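Local coordinates for protein NUDIX hydrolase (Alicyclobacillus acidocaldarius subsp. acidocaldarius, PDB 3QSJ) that binds calcium and is probably a metal-dependent Nudix hydrolase that cleaves phosphorus-containing acid anhydrides, at residues T180-G192 with P199-P211. Numbering follows the deposited sequence.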
loop_
_atom_site.group_PDB
_atom_site.type_symbol
_atom_site.label_atom_id
_atom_site.label_comp_id
_atom_site.label_asym_id
_atom_site.label_seq_id
_atom_site.Cartn_x
_atom_site.Cartn_y
_atom_site.Cartn_z
ATOM N N THR A 180 8.949 3.856 9.674
ATOM C CA THR A 180 9.711 3.127 10.679
ATOM C C THR A 180 10.797 2.253 10.070
ATOM O O THR A 180 10.567 1.656 9.018
ATOM C CB THR A 180 8.758 2.241 11.557
ATOM O OG1 THR A 180 9.528 1.597 12.576
ATOM C CG2 THR A 180 8.024 1.183 10.740
ATOM N N PRO A 181 11.977 2.120 10.692
ATOM C CA PRO A 181 12.930 1.117 10.186
ATOM C C PRO A 181 12.200 -0.246 10.262
ATOM O O PRO A 181 11.468 -0.494 11.233
ATOM C CB PRO A 181 14.067 1.167 11.206
ATOM C CG PRO A 181 13.930 2.429 11.890
ATOM C CD PRO A 181 12.492 2.786 11.913
ATOM N N ALA A 182 12.317 -1.079 9.225
ATOM C CA ALA A 182 11.625 -2.401 9.174
ATOM C C ALA A 182 12.083 -3.330 10.320
ATOM O O ALA A 182 11.261 -4.047 10.890
ATOM C CB ALA A 182 11.853 -3.054 7.809
ATOM N N ARG A 183 13.380 -3.261 10.707
ATOM C CA ARG A 183 13.950 -4.041 11.837
ATOM C C ARG A 183 13.233 -3.744 13.181
ATOM O O ARG A 183 12.902 -4.686 13.936
ATOM C CB ARG A 183 15.455 -3.738 11.941
ATOM C CG ARG A 183 16.268 -4.796 12.674
ATOM C CD ARG A 183 17.750 -4.438 12.674
ATOM N NE ARG A 183 18.311 -4.353 11.319
ATOM C CZ ARG A 183 18.922 -5.355 10.694
ATOM N NH1 ARG A 183 19.400 -5.185 9.468
ATOM N NH2 ARG A 183 19.060 -6.538 11.290
ATOM N N ASP A 184 13.038 -2.436 13.489
ATOM C CA ASP A 184 12.376 -1.911 14.702
ATOM C C ASP A 184 10.986 -2.530 14.827
ATOM O O ASP A 184 10.647 -3.113 15.852
ATOM C CB ASP A 184 12.188 -0.367 14.610
ATOM C CG ASP A 184 13.281 0.550 15.148
ATOM O OD1 ASP A 184 14.450 0.112 15.207
ATOM O OD2 ASP A 184 12.970 1.748 15.428
HETATM N N MSE A 185 10.187 -2.406 13.757
HETATM C CA MSE A 185 8.813 -2.878 13.709
HETATM C C MSE A 185 8.732 -4.395 13.829
HETATM O O MSE A 185 7.931 -4.917 14.606
HETATM C CB MSE A 185 8.152 -2.420 12.417
HETATM C CG MSE A 185 6.672 -2.651 12.435
HETATM SE SE MSE A 185 5.828 -2.007 14.061
HETATM C CE MSE A 185 5.929 -0.222 13.792
ATOM N N LEU A 186 9.612 -5.084 13.136
ATOM C CA LEU A 186 9.689 -6.545 13.196
ATOM C C LEU A 186 9.897 -7.040 14.629
ATOM O O LEU A 186 9.176 -7.928 15.076
ATOM C CB LEU A 186 10.822 -7.088 12.278
ATOM C CG LEU A 186 10.916 -8.632 12.181
ATOM C CD1 LEU A 186 9.563 -9.273 11.784
ATOM C CD2 LEU A 186 11.997 -9.054 11.248
ATOM N N THR A 187 10.872 -6.449 15.357
ATOM C CA THR A 187 11.214 -6.827 16.720
ATOM C C THR A 187 10.007 -6.612 17.625
ATOM O O THR A 187 9.674 -7.497 18.422
ATOM C CB THR A 187 12.494 -6.087 17.137
ATOM O OG1 THR A 187 13.547 -6.532 16.272
ATOM C CG2 THR A 187 12.867 -6.313 18.591
ATOM N N ARG A 188 9.265 -5.504 17.390
ATOM C CA ARG A 188 8.082 -5.176 18.175
ATOM C C ARG A 188 6.965 -6.171 17.976
ATOM O O ARG A 188 6.248 -6.450 18.926
ATOM C CB ARG A 188 7.624 -3.751 17.922
ATOM C CG ARG A 188 8.645 -2.756 18.455
ATOM C CD ARG A 188 8.055 -1.386 18.568
ATOM N NE ARG A 188 7.084 -1.337 19.658
ATOM C CZ ARG A 188 6.182 -0.378 19.805
ATOM N NH1 ARG A 188 6.114 0.621 18.928
ATOM N NH2 ARG A 188 5.335 -0.408 20.825
ATOM N N ILE A 189 6.835 -6.731 16.759
ATOM C CA ILE A 189 5.831 -7.763 16.485
ATOM C C ILE A 189 6.287 -9.089 17.077
ATOM O O ILE A 189 5.499 -9.732 17.749
ATOM C CB ILE A 189 5.585 -7.864 14.977
ATOM C CG1 ILE A 189 5.016 -6.543 14.460
ATOM C CG2 ILE A 189 4.655 -9.030 14.633
ATOM C CD1 ILE A 189 5.133 -6.376 12.908
ATOM N N GLN A 190 7.527 -9.516 16.774
ATOM C CA GLN A 190 8.081 -10.789 17.262
ATOM C C GLN A 190 8.031 -10.894 18.784
ATOM O O GLN A 190 7.843 -11.991 19.318
ATOM C CB GLN A 190 9.528 -10.973 16.754
ATOM C CG GLN A 190 9.635 -11.021 15.218
ATOM C CD GLN A 190 11.063 -11.185 14.746
ATOM O OE1 GLN A 190 11.342 -11.938 13.821
ATOM N NE2 GLN A 190 12.000 -10.491 15.361
ATOM N N SER A 191 8.172 -9.749 19.474
ATOM C CA SER A 191 8.154 -9.666 20.931
ATOM C C SER A 191 6.744 -9.729 21.518
ATOM O O SER A 191 6.592 -9.978 22.709
ATOM C CB SER A 191 8.876 -8.406 21.406
ATOM O OG SER A 191 10.237 -8.420 21.002
ATOM N N GLY A 192 5.730 -9.513 20.686
ATOM C CA GLY A 192 4.336 -9.555 21.112
ATOM C C GLY A 192 3.735 -8.228 21.537
ATOM O O GLY A 192 2.577 -8.194 21.963
ATOM N N PRO A 199 1.492 -12.140 6.453
ATOM C CA PRO A 199 2.127 -11.454 5.316
ATOM C C PRO A 199 2.899 -10.189 5.699
ATOM O O PRO A 199 3.989 -9.927 5.150
ATOM C CB PRO A 199 0.922 -11.114 4.429
ATOM C CG PRO A 199 -0.072 -12.138 4.734
ATOM C CD PRO A 199 0.042 -12.339 6.203
ATOM N N THR A 200 2.375 -9.436 6.695
ATOM C CA THR A 200 3.062 -8.221 7.187
ATOM C C THR A 200 4.444 -8.544 7.727
ATOM O O THR A 200 5.416 -7.878 7.370
ATOM C CB THR A 200 2.183 -7.492 8.235
ATOM O OG1 THR A 200 1.001 -7.086 7.592
ATOM C CG2 THR A 200 2.874 -6.245 8.825
ATOM N N ILE A 201 4.528 -9.583 8.569
ATOM C CA ILE A 201 5.781 -10.023 9.165
ATOM C C ILE A 201 6.748 -10.452 8.028
ATOM O O ILE A 201 7.917 -10.082 8.028
ATOM C CB ILE A 201 5.522 -11.152 10.187
ATOM C CG1 ILE A 201 4.577 -10.652 11.302
ATOM C CG2 ILE A 201 6.829 -11.706 10.756
ATOM C CD1 ILE A 201 4.047 -11.806 12.333
ATOM N N ALA A 202 6.243 -11.238 7.081
ATOM C CA ALA A 202 7.074 -11.787 6.005
ATOM C C ALA A 202 7.621 -10.640 5.122
ATOM O O ALA A 202 8.792 -10.682 4.739
ATOM C CB ALA A 202 6.277 -12.822 5.215
ATOM N N VAL A 203 6.856 -9.541 4.937
ATOM C CA VAL A 203 7.398 -8.385 4.194
ATOM C C VAL A 203 8.503 -7.715 5.000
ATOM O O VAL A 203 9.557 -7.408 4.452
ATOM C CB VAL A 203 6.304 -7.337 3.829
ATOM C CG1 VAL A 203 6.927 -6.025 3.258
ATOM C CG2 VAL A 203 5.296 -7.933 2.830
ATOM N N LEU A 204 8.275 -7.490 6.308
ATOM C CA LEU A 204 9.300 -6.866 7.161
ATOM C C LEU A 204 10.597 -7.651 7.201
ATOM O O LEU A 204 11.666 -7.062 7.054
ATOM C CB LEU A 204 8.766 -6.610 8.555
ATOM C CG LEU A 204 7.555 -5.691 8.628
ATOM C CD1 LEU A 204 6.915 -5.843 9.993
ATOM C CD2 LEU A 204 7.928 -4.188 8.323
ATOM N N LYS A 205 10.516 -8.984 7.300
ATOM C CA LYS A 205 11.720 -9.825 7.288
ATOM C C LYS A 205 12.447 -9.693 5.938
ATOM O O LYS A 205 13.692 -9.649 5.922
ATOM C CB LYS A 205 11.384 -11.311 7.509
ATOM C CG LYS A 205 10.876 -11.666 8.881
ATOM C CD LYS A 205 10.559 -13.177 8.930
ATOM C CE LYS A 205 10.031 -13.606 10.276
ATOM N NZ LYS A 205 9.206 -14.835 10.177
ATOM N N ALA A 206 11.677 -9.604 4.810
ATOM C CA ALA A 206 12.268 -9.476 3.454
ATOM C C ALA A 206 13.005 -8.161 3.371
ATOM O O ALA A 206 14.114 -8.112 2.874
ATOM C CB ALA A 206 11.187 -9.540 2.366
ATOM N N LEU A 207 12.393 -7.081 3.865
ATOM C CA LEU A 207 13.027 -5.749 3.889
ATOM C C LEU A 207 14.299 -5.721 4.775
ATOM O O LEU A 207 15.315 -5.127 4.392
ATOM C CB LEU A 207 12.016 -4.740 4.425
ATOM C CG LEU A 207 10.838 -4.406 3.484
ATOM C CD1 LEU A 207 9.917 -3.375 4.152
ATOM C CD2 LEU A 207 11.339 -3.917 2.117
ATOM N N VAL A 208 14.271 -6.409 5.925
ATOM C CA VAL A 208 15.459 -6.451 6.808
ATOM C C VAL A 208 16.647 -7.142 6.124
ATOM O O VAL A 208 17.796 -6.708 6.320
ATOM C CB VAL A 208 15.089 -7.066 8.187
ATOM C CG1 VAL A 208 16.326 -7.379 9.057
ATOM C CG2 VAL A 208 14.123 -6.145 8.939
ATOM N N ALA A 209 16.380 -8.198 5.328
ATOM C CA ALA A 209 17.422 -8.967 4.623
ATOM C C ALA A 209 17.987 -8.197 3.442
ATOM O O ALA A 209 19.029 -8.549 2.919
ATOM C CB ALA A 209 16.858 -10.290 4.134
ATOM N N CYS A 210 17.272 -7.171 2.999
ATOM C CA CYS A 210 17.623 -6.390 1.841
ATOM C C CYS A 210 18.574 -5.217 2.138
ATOM O O CYS A 210 18.274 -4.425 3.006
ATOM C CB CYS A 210 16.350 -5.902 1.171
ATOM S SG CYS A 210 16.621 -5.361 -0.516
ATOM N N PRO A 211 19.689 -5.050 1.390
ATOM C CA PRO A 211 20.612 -3.938 1.701
ATOM C C PRO A 211 20.073 -2.531 1.492
ATOM O O PRO A 211 20.388 -1.649 2.287
ATOM C CB PRO A 211 21.832 -4.207 0.820
ATOM C CG PRO A 211 21.318 -5.089 -0.282
ATOM C CD PRO A 211 20.233 -5.933 0.336
#
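L186 and L204 interlock across two helices that run roughly antiparallel, at 139°; the axes of helix segments 182-190 and 199-209 approach to 8.9 Å. Each leucine is a knob in the other helix's hole: L186 sits among I201, L204, K205 and V208, and L204 among A182, M185, I189 and L186. L186 can be followed outward. Its CB leaves the backbone toward helix 199-209, and with CG anti to the backbone N (chi1 -175°) the fork is carried across to that helix. One branch, CD1, meets I201 CG2 at 3.8 Å and also faces L204 CB and K205 CG; the other, CD2, lies 3.7 Å from K205 CG, using the aliphatic part of a lysine whose charged end can stay at the surface, and reaches V208 CG2. Shortened to alanine, this position would probably leave a gap among the four residues, with I201 CG2 and K205 CG deprived of the methyls they rest on.

On the buried side, L204 CD1 presses against I189 CD1 at 3.5 Å, tighter than usual for two methyls, while I201 CD1 packs on I189 CG2. A182 opens its helix where the backbones draw near, its CA 5.4 Å from that of L204. The small methyl suits this place, since its CB already lies 3.8 Å from L207 CB. The two methyls of beta-branched V208 both meet R183: CG2 rests against its backbone N and CA, and CG1 lies over one face of its guanidinium, 3.5 Å above the plane and offset toward the rim. L204 and I189 also reach the sheet, touching F44 and V42 respectively. Strand 174-181 runs directly into helix 182-190. The reciprocal leucine knobs make this a roughly antiparallel knobs-into-holes helix pair, with helix 199-209 packed against the mixed beta-sheet of the Nudix fold.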